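Long-range contact in extracellular solute-binding protein family 1 (Alicyclobacillus acidocaldarius subsp. acidocaldarius, PDB 4OVJ), which probably captures an extracellular solute, perhaps a sugar, for uptake by an ABC transporter, as other family 1 solute-binding proteins do: residues P23-A35 / G79-Y91. Residues are numbered along the deposited sequence; the frame is centred on the assembly and turned at random. Where two conformers were deposited one is given.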
ATOM      1  N   PRO A  23      19.048 -16.161 -30.453  1.00 17.48           N
ATOM      2  CA  PRO A  23      18.153 -15.803 -31.540  1.00 15.75           C
ATOM      3  C   PRO A  23      16.962 -14.964 -31.067  1.00 14.06           C
ATOM      4  O   PRO A  23      16.492 -15.106 -29.929  1.00 13.64           O
ATOM      5  CB  PRO A  23      17.677 -17.152 -32.085  1.00 18.39           C
ATOM      6  CG  PRO A  23      18.677 -18.138 -31.622  1.00 19.56           C
ATOM      7  CD  PRO A  23      19.238 -17.618 -30.344  1.00 19.69           C
ATOM      8  N   VAL A  24      16.498 -14.103 -31.961  1.00 11.63           N
ATOM      9  CA  VAL A  24      15.425 -13.197 -31.682  1.00 11.19           C
ATOM     10  C   VAL A  24      14.134 -13.938 -31.322  1.00 11.16           C
ATOM     11  O   VAL A  24      13.801 -14.975 -31.905  1.00 12.40           O
ATOM     12  CB  VAL A  24      15.212 -12.215 -32.855  1.00 11.91           C
ATOM     13  CG1 VAL A  24      14.869 -12.953 -34.137  1.00 13.65           C
ATOM     14  CG2 VAL A  24      14.137 -11.201 -32.515  1.00 12.66           C
ATOM     15  N   VAL A  25      13.451 -13.421 -30.302  1.00 11.01           N
ATOM     16  CA  VAL A  25      12.147 -13.943 -29.887  1.00 11.27           C
ATOM     17  C   VAL A  25      11.233 -12.776 -29.598  1.00 10.84           C
ATOM     18  O   VAL A  25      11.699 -11.650 -29.420  1.00 10.07           O
ATOM     19  CB  VAL A  25      12.235 -14.848 -28.624  1.00 13.44           C
ATOM     20  CG1 VAL A  25      13.248 -15.970 -28.819  1.00 14.55           C
ATOM     21  CG2 VAL A  25      12.544 -14.042 -27.375  1.00 14.03           C
ATOM     22  N   THR A  26       9.937 -13.059 -29.548  1.00 11.59           N
ATOM     23  CA  THR A  26       8.922 -12.098 -29.159  1.00 11.78           C
ATOM     24  C   THR A  26       8.177 -12.581 -27.917  1.00 11.93           C
ATOM     25  O   THR A  26       7.733 -13.739 -27.851  1.00 14.25           O
ATOM     26  CB  THR A  26       7.910 -11.881 -30.289  1.00 14.81           C
ATOM     27  OG1 THR A  26       8.594 -11.370 -31.430  1.00 19.40           O
ATOM     28  CG2 THR A  26       6.804 -10.902 -29.872  1.00 16.57           C
ATOM     29  N   LEU A  27       8.051 -11.683 -26.943  1.00 11.03           N
ATOM     30  CA  LEU A  27       7.255 -11.908 -25.739  1.00 10.78           C
ATOM     31  C   LEU A  27       6.015 -11.054 -25.808  1.00  9.58           C
ATOM     32  O   LEU A  27       6.108  -9.869 -26.134  1.00 10.02           O
ATOM     33  CB  LEU A  27       8.017 -11.479 -24.486  1.00 11.18           C
ATOM     34  CG  LEU A  27       9.352 -12.157 -24.214  1.00 13.06           C
ATOM     35  CD1 LEU A  27      10.111 -11.433 -23.115  1.00 13.73           C
ATOM     36  CD2 LEU A  27       9.123 -13.601 -23.816  1.00 15.06           C
ATOM     37  N   THR A  28       4.862 -11.624 -25.473  1.00  8.90           N
ATOM     38  CA  THR A  28       3.640 -10.826 -25.282  1.00  8.86           C
ATOM     39  C   THR A  28       3.544 -10.381 -23.818  1.00  7.66           C
ATOM     40  O   THR A  28       3.973 -11.096 -22.921  1.00  7.77           O
ATOM     41  CB  THR A  28       2.387 -11.632 -25.653  1.00  9.94           C
ATOM     42  OG1 THR A  28       2.459 -12.914 -25.033  1.00 11.77           O
ATOM     43  CG2 THR A  28       2.298 -11.788 -27.166  1.00 12.06           C
ATOM     44  N   PHE A  29       2.985  -9.196 -23.594  1.00  7.74           N
ATOM     45  CA  PHE A  29       2.978  -8.546 -22.289  1.00  8.00           C
ATOM     46  C   PHE A  29       1.627  -7.895 -22.064  1.00  7.81           C
ATOM     47  O   PHE A  29       1.315  -6.876 -22.681  1.00  8.62           O
ATOM     48  CB  PHE A  29       4.091  -7.505 -22.240  1.00  8.25           C
ATOM     49  CG  PHE A  29       4.108  -6.632 -20.996  1.00  8.42           C
ATOM     50  CD1 PHE A  29       3.674  -7.092 -19.764  1.00  8.57           C
ATOM     51  CD2 PHE A  29       4.647  -5.354 -21.068  1.00  9.09           C
ATOM     52  CE1 PHE A  29       3.745  -6.291 -18.632  1.00  9.19           C
ATOM     53  CE2 PHE A  29       4.710  -4.553 -19.951  1.00 10.00           C
ATOM     54  CZ  PHE A  29       4.268  -5.018 -18.728  1.00  9.21           C
ATOM     55  N   GLY A  30       0.830  -8.508 -21.188  1.00  7.62           N
ATOM     56  CA  GLY A  30      -0.484  -7.997 -20.836  1.00  8.08           C
ATOM     57  C   GLY A  30      -0.422  -7.139 -19.580  1.00  7.94           C
ATOM     58  O   GLY A  30       0.254  -7.476 -18.621  1.00  7.66           O
ATOM     59  N   PHE A  31      -1.132  -6.017 -19.593  1.00  8.14           N
ATOM     60  CA  PHE A  31      -1.229  -5.174 -18.409  1.00  8.60           C
ATOM     61  C   PHE A  31      -2.489  -4.330 -18.471  1.00  8.52           C
ATOM     62  O   PHE A  31      -3.109  -4.221 -19.525  1.00  8.45           O
ATOM     63  CB  PHE A  31       0.036  -4.316 -18.231  1.00  9.14           C
ATOM     64  CG  PHE A  31       0.258  -3.336 -19.329  1.00 11.74           C
ATOM     65  CD1 PHE A  31       0.871  -3.728 -20.515  1.00 12.37           C
ATOM     66  CD2 PHE A  31      -0.135  -2.014 -19.176  1.00 13.91           C
ATOM     67  CE1 PHE A  31       1.081  -2.813 -21.535  1.00 14.00           C
ATOM     68  CE2 PHE A  31       0.073  -1.100 -20.194  1.00 14.69           C
ATOM     69  CZ  PHE A  31       0.673  -1.501 -21.372  1.00 11.67           C
ATOM     70  N   TRP A  32      -2.887  -3.797 -17.322  1.00  9.45           N
ATOM     71  CA  TRP A  32      -4.036  -2.908 -17.215  1.00  9.33           C
ATOM     72  C   TRP A  32      -3.563  -1.546 -16.757  1.00 10.45           C
ATOM     73  O   TRP A  32      -2.437  -1.383 -16.283  1.00 11.85           O
ATOM     74  CB  TRP A  32      -5.078  -3.439 -16.221  1.00  9.51           C
ATOM     75  CG  TRP A  32      -4.754  -3.197 -14.748  1.00  8.99           C
ATOM     76  CD1 TRP A  32      -5.026  -2.071 -14.027  1.00 10.41           C
ATOM     77  CD2 TRP A  32      -4.107  -4.099 -13.842  1.00  8.47           C
ATOM     78  NE1 TRP A  32      -4.583  -2.207 -12.740  1.00 11.35           N
ATOM     79  CE2 TRP A  32      -4.022  -3.444 -12.590  1.00 10.03           C
ATOM     80  CE3 TRP A  32      -3.605  -5.399 -13.960  1.00  9.38           C
ATOM     81  CZ2 TRP A  32      -3.445  -4.043 -11.463  1.00 11.53           C
ATOM     82  CZ3 TRP A  32      -3.021  -5.999 -12.840  1.00  9.57           C
ATOM     83  CH2 TRP A  32      -2.942  -5.315 -11.605  1.00 11.05           C
ATOM     84  N   GLY A  33      -4.444  -0.573 -16.887  1.00 10.85           N
ATOM     85  CA  GLY A  33      -4.183   0.733 -16.333  1.00 12.15           C
ATOM     86  C   GLY A  33      -5.063   1.809 -16.921  1.00 12.93           C
ATOM     87  O   GLY A  33      -5.852   1.561 -17.829  1.00 12.98           O
ATOM     88  N   ASP A  34      -4.915   3.008 -16.382  1.00 14.17           N
ATOM     89  CA  ASP A  34      -5.476   4.197 -17.001  1.00 16.60           C
ATOM     90  C   ASP A  34      -4.510   4.714 -18.086  1.00 16.67           C
ATOM     91  O   ASP A  34      -3.506   4.076 -18.399  1.00 15.62           O
ATOM     92  CB  ASP A  34      -5.792   5.271 -15.937  1.00 18.59           C
ATOM     93  CG  ASP A  34      -4.565   5.735 -15.162  1.00 21.23           C
ATOM     94  OD1 ASP A  34      -3.416   5.469 -15.576  1.00 21.65           O
ATOM     95  OD2 ASP A  34      -4.758   6.383 -14.116  1.00 26.55           O
ATOM     96  N   ALA A  35      -4.817   5.865 -18.666  1.00 17.99           N
ATOM     97  CA  ALA A  35      -4.009   6.374 -19.760  1.00 18.29           C
ATOM     98  C   ALA A  35      -2.557   6.669 -19.335  1.00 17.39           C
ATOM     99  O   ALA A  35      -1.612   6.393 -20.079  1.00 17.53           O
ATOM    100  CB  ALA A  35      -4.665   7.602 -20.357  1.00 18.41           C
ATOM    101  N   GLY A  79      -5.721 -20.969 -23.721  1.00 26.41           N
ATOM    102  CA  GLY A  79      -4.351 -21.181 -24.208  1.00 23.70           C
ATOM    103  C   GLY A  79      -3.686 -19.929 -24.774  1.00 23.77           C
ATOM    104  O   GLY A  79      -2.593 -20.015 -25.322  1.00 26.31           O
ATOM    105  N   ASN A  80      -4.315 -18.759 -24.625  1.00 19.61           N
ATOM    106  CA  ASN A  80      -3.781 -17.533 -25.217  1.00 19.97           C
ATOM    107  C   ASN A  80      -3.179 -16.574 -24.191  1.00 17.46           C
ATOM    108  O   ASN A  80      -3.178 -15.360 -24.417  1.00 20.06           O
ATOM    109  CB  ASN A  80      -4.873 -16.791 -25.999  1.00 25.33           C
ATOM    110  CG  ASN A  80      -5.417 -17.600 -27.159  1.00 34.20           C
ATOM    111  OD1 ASN A  80      -6.630 -17.799 -27.281  1.00 49.31           O
ATOM    112  ND2 ASN A  80      -4.527 -18.070 -28.020  1.00 37.16           N
ATOM    113  N   ALA A  81      -2.665 -17.099 -23.076  1.00 15.71           N
ATOM    114  CA  ALA A  81      -2.057 -16.231 -22.065  1.00 11.74           C
ATOM    115  C   ALA A  81      -0.868 -15.468 -22.625  1.00 10.47           C
ATOM    116  O   ALA A  81      -0.078 -16.020 -23.367  1.00 11.31           O
ATOM    117  CB  ALA A  81      -1.612 -17.031 -20.855  1.00 11.75           C
ATOM    118  N   PRO A  82      -0.718 -14.196 -22.241  1.00 10.64           N
ATOM    119  CA  PRO A  82       0.532 -13.516 -22.594  1.00  9.77           C
ATOM    120  C   PRO A  82       1.693 -14.089 -21.805  1.00  9.16           C
ATOM    121  O   PRO A  82       1.492 -14.596 -20.693  1.00  9.31           O
ATOM    122  CB  PRO A  82       0.305 -12.057 -22.168  1.00 10.95           C
ATOM    123  CG  PRO A  82      -0.909 -12.056 -21.330  1.00 12.94           C
ATOM    124  CD  PRO A  82      -1.604 -13.381 -21.397  1.00 11.07           C
ATOM    125  N   ASP A  83       2.901 -13.970 -22.347  1.00  8.62           N
ATOM    126  CA  ASP A  83       4.101 -14.449 -21.657  1.00  8.65           C
ATOM    127  C   ASP A  83       4.342 -13.762 -20.329  1.00  7.94           C
ATOM    128  O   ASP A  83       4.761 -14.402 -19.377  1.00  7.97           O
ATOM    129  CB  ASP A  83       5.338 -14.268 -22.523  1.00  9.33           C
ATOM    130  CG  ASP A  83       5.258 -15.066 -23.800  1.00 11.00           C
ATOM    131  OD1 ASP A  83       5.205 -16.317 -23.726  1.00 13.15           O
ATOM    132  OD2 ASP A  83       5.209 -14.438 -24.873  1.00 13.25           O
ATOM    133  N   ILE A  84       4.129 -12.449 -20.291  0.50  8.17           N
ATOM    134  CA  ILE A  84       4.227 -11.683 -19.055  0.50  8.56           C
ATOM    135  C   ILE A  84       2.871 -11.046 -18.778  0.50  8.27           C
ATOM    136  O   ILE A  84       2.237 -10.495 -19.681  0.50  8.04           O
ATOM    137  CB  ILE A  84       5.303 -10.587 -19.136  0.50  9.82           C
ATOM    138  CG1 ILE A  84       6.681 -11.204 -19.409  0.50 11.02           C
ATOM    139  CG2 ILE A  84       5.325  -9.773 -17.846  0.50 10.48           C
ATOM    140  CD1 ILE A  84       7.042 -11.254 -20.878  0.50 11.87           C
HETATM  141  N   MSE A  85       2.433 -11.150 -17.527  0.50  8.41           N
HETATM  142  CA  MSE A  85       1.112 -10.716 -17.110  0.50  9.23           C
HETATM  143  C   MSE A  85       1.268  -9.838 -15.911  0.50  8.30           C
HETATM  144  O   MSE A  85       1.861 -10.239 -14.907  0.50  8.79           O
HETATM  145  CB  MSE A  85       0.257 -11.907 -16.674  0.50 10.97           C
HETATM  146  CG  MSE A  85      -0.433 -12.607 -17.843  0.50 11.83           C
HETATM  147 SE   MSE A  85      -1.298 -14.273 -17.217  0.50 14.64          SE
HETATM  148  CE  MSE A  85       0.286 -15.416 -17.420  0.50 12.01           C
ATOM    149  N   GLN A  86       0.729  -8.635 -15.985  1.00  7.90           N
ATOM    150  CA  GLN A  86       0.556  -7.839 -14.785  1.00  8.35           C
ATOM    151  C   GLN A  86      -0.539  -8.543 -13.961  1.00  8.75           C
ATOM    152  O   GLN A  86      -1.543  -9.007 -14.509  1.00  9.04           O
ATOM    153  CB  GLN A  86       0.201  -6.404 -15.128  1.00  8.86           C
ATOM    154  CG  GLN A  86       0.404  -5.402 -14.014  1.00  9.57           C
ATOM    155  CD  GLN A  86       0.231  -4.005 -14.559  1.00  9.92           C
ATOM    156  OE1 GLN A  86       1.143  -3.429 -15.149  1.00 12.29           O
ATOM    157  NE2 GLN A  86      -0.949  -3.483 -14.423  1.00 11.85           N
HETATM  158  N   MSE A  87      -0.304  -8.678 -12.661  1.00  8.59           N
HETATM  159  CA  MSE A  87      -1.160  -9.473 -11.788  1.00  9.97           C
HETATM  160  C   MSE A  87      -1.495  -8.662 -10.568  1.00  9.44           C
HETATM  161  O   MSE A  87      -0.748  -7.767 -10.176  1.00  9.01           O
HETATM  162  CB  MSE A  87      -0.413 -10.764 -11.475  1.00 12.72           C
HETATM  163  CG  MSE A  87      -1.133 -11.768 -10.575  1.00 13.02           C
HETATM  164 SE   MSE A  87      -2.839 -12.395 -11.322  1.00 15.27          SE
HETATM  165  CE  MSE A  87      -2.418 -12.708 -13.216  1.00 15.38           C
ATOM    166  N   ASP A  88      -2.640  -8.973  -9.975  1.00 10.22           N
ATOM    167  CA  ASP A  88      -3.106  -8.307  -8.777  1.00 10.31           C
ATOM    168  C   ASP A  88      -3.198  -9.290  -7.606  1.00  9.72           C
ATOM    169  O   ASP A  88      -3.468 -10.486  -7.785  1.00 10.56           O
ATOM    170  CB  ASP A  88      -4.469  -7.674  -8.986  1.00 11.91           C
ATOM    171  CG  ASP A  88      -4.870  -6.775  -7.811  1.00 14.01           C
ATOM    172  OD1 ASP A  88      -4.302  -5.662  -7.682  1.00 19.97           O
ATOM    173  OD2 ASP A  88      -5.745  -7.185  -7.011  1.00 17.65           O
ATOM    174  N   TYR A  89      -2.990  -8.765  -6.406  1.00  9.52           N
ATOM    175  CA  TYR A  89      -3.064  -9.557  -5.174  1.00 10.36           C
ATOM    176  C   TYR A  89      -4.375 -10.332  -5.037  1.00 10.81           C
ATOM    177  O   TYR A  89      -4.378 -11.462  -4.539  1.00 15.14           O
ATOM    178  CB  TYR A  89      -2.845  -8.640  -3.963  1.00 10.52           C
ATOM    179  CG  TYR A  89      -2.502  -9.342  -2.669  1.00 10.30           C
ATOM    180  CD1 TYR A  89      -1.525 -10.334  -2.616  1.00 10.11           C
ATOM    181  CD2 TYR A  89      -3.143  -8.993  -1.487  1.00 10.22           C
ATOM    182  CE1 TYR A  89      -1.208 -10.970  -1.427  1.00 10.14           C
ATOM    183  CE2 TYR A  89      -2.835  -9.614  -0.291  1.00 10.80           C
ATOM    184  CZ  TYR A  89      -1.869 -10.611  -0.262  1.00  9.53           C
ATOM    185  OH  TYR A  89      -1.570 -11.234   0.926  1.00 10.83           O
ATOM    186  N   GLU A  90      -5.475  -9.736  -5.486  1.00 11.99           N
ATOM    187  CA  GLU A  90      -6.801 -10.371  -5.443  1.00 14.81           C
ATOM    188  C   GLU A  90      -6.892 -11.683  -6.251  1.00 14.64           C
ATOM    189  O   GLU A  90      -7.654 -12.596  -5.889  1.00 15.92           O
ATOM    190  CB  GLU A  90      -7.862  -9.380  -5.958  1.00 19.83           C
ATOM    191  CG  GLU A  90      -9.267  -9.967  -6.070  1.00 27.20           C
ATOM    192  CD  GLU A  90     -10.340  -8.950  -6.422  1.00 35.02           C
ATOM    193  OE1 GLU A  90     -10.009  -7.781  -6.739  1.00 32.78           O
ATOM    194  OE2 GLU A  90     -11.531  -9.337  -6.388  1.00 49.07           O
ATOM    195  N   TYR A  91      -6.151 -11.759  -7.349  1.00 13.51           N
ATOM    196  CA  TYR A  91      -6.295 -12.851  -8.307  1.00 13.28           C
ATOM    197  C   TYR A  91      -5.128 -13.825  -8.388  1.00 11.47           C
ATOM    198  O   TYR A  91      -5.235 -14.883  -9.026  1.00 11.97           O
ATOM    199  CB  TYR A  91      -6.536 -12.260  -9.687  1.00 14.06           C
ATOM    200  CG  TYR A  91      -7.877 -11.566  -9.826  1.00 16.53           C
ATOM    201  CD1 TYR A  91      -9.063 -12.250  -9.610  1.00 24.17           C
ATOM    202  CD2 TYR A  91      -7.951 -10.232 -10.169  1.00 17.31           C
ATOM    203  CE1 TYR A  91     -10.287 -11.614  -9.737  1.00 26.92           C
ATOM    204  CE2 TYR A  91      -9.163  -9.591 -10.311  1.00 18.12           C
ATOM    205  CZ  TYR A  91     -10.324 -10.278 -10.094  1.00 22.73           C
ATOM    206  OH  TYR A  91     -11.518  -9.622 -10.237  1.00 26.39           O
TER
HETATM  207  O   HOH W   1       5.538 -15.183 -27.342  1.00 15.97           O
HETATM  208  O   HOH W   2       1.356 -14.998 -26.205  1.00 32.11           O
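Strands 25-31 and 84-87 pair in parallel through T28, G30, I84 and Q86. They belong to the mixed sheet of one lobe of the periplasmic-binding-protein fold. The backbone hydrogen bonds run from I84 N to T28 O (3.0 Å), from G30 N to I84 O and from Q86 N to G30 O. F29 CA also makes a CA-H...O contact with I84 O.

At the start of the pairing T28 and D83 exchange hydrogen bonds. T28 N donates to D83 OD2 (2.9 Å), on the anti lone pair of the carboxylate. D83 N donates back to T28 OG1 (2.9 Å). T28 OG1 lies between its own backbone N and carbonyl carbon (chi1 48°), which aims it at D83 N. A water donates to both T26 O and D83 OD2. The other oxygen, D83 OD1, is hydrogen-bonded to T304 OG1, so both carboxylate oxygens are held.

On one face of the sheet I84 CG2 packs on F29 CD1 (3.7 Å). In one of two modelled conformers, I84 CD1 also reaches L27 CB. On the other face the P82 ring lies against G30, where there is no side chain.

At the far end Q86 crosses the W32 indole. Its chain is extended, with CG anti to the backbone N (chi1 -162°). The amide plane stands 80° from the indole plane. Q86 NE2 sits over the centre of one indole face, 3.3 Å from W32 CD2. The same nitrogen donates a bent hydrogen bond to W32 O (3.2 Å). Further out, strand 55-61 flanks 25-31 on its other edge, strand 293-300 runs antiparallel to 84-87, and F65 packs edge-to-face with W32. On the Q86 amide, R331 NH2 donates a hydrogen bond to OE1.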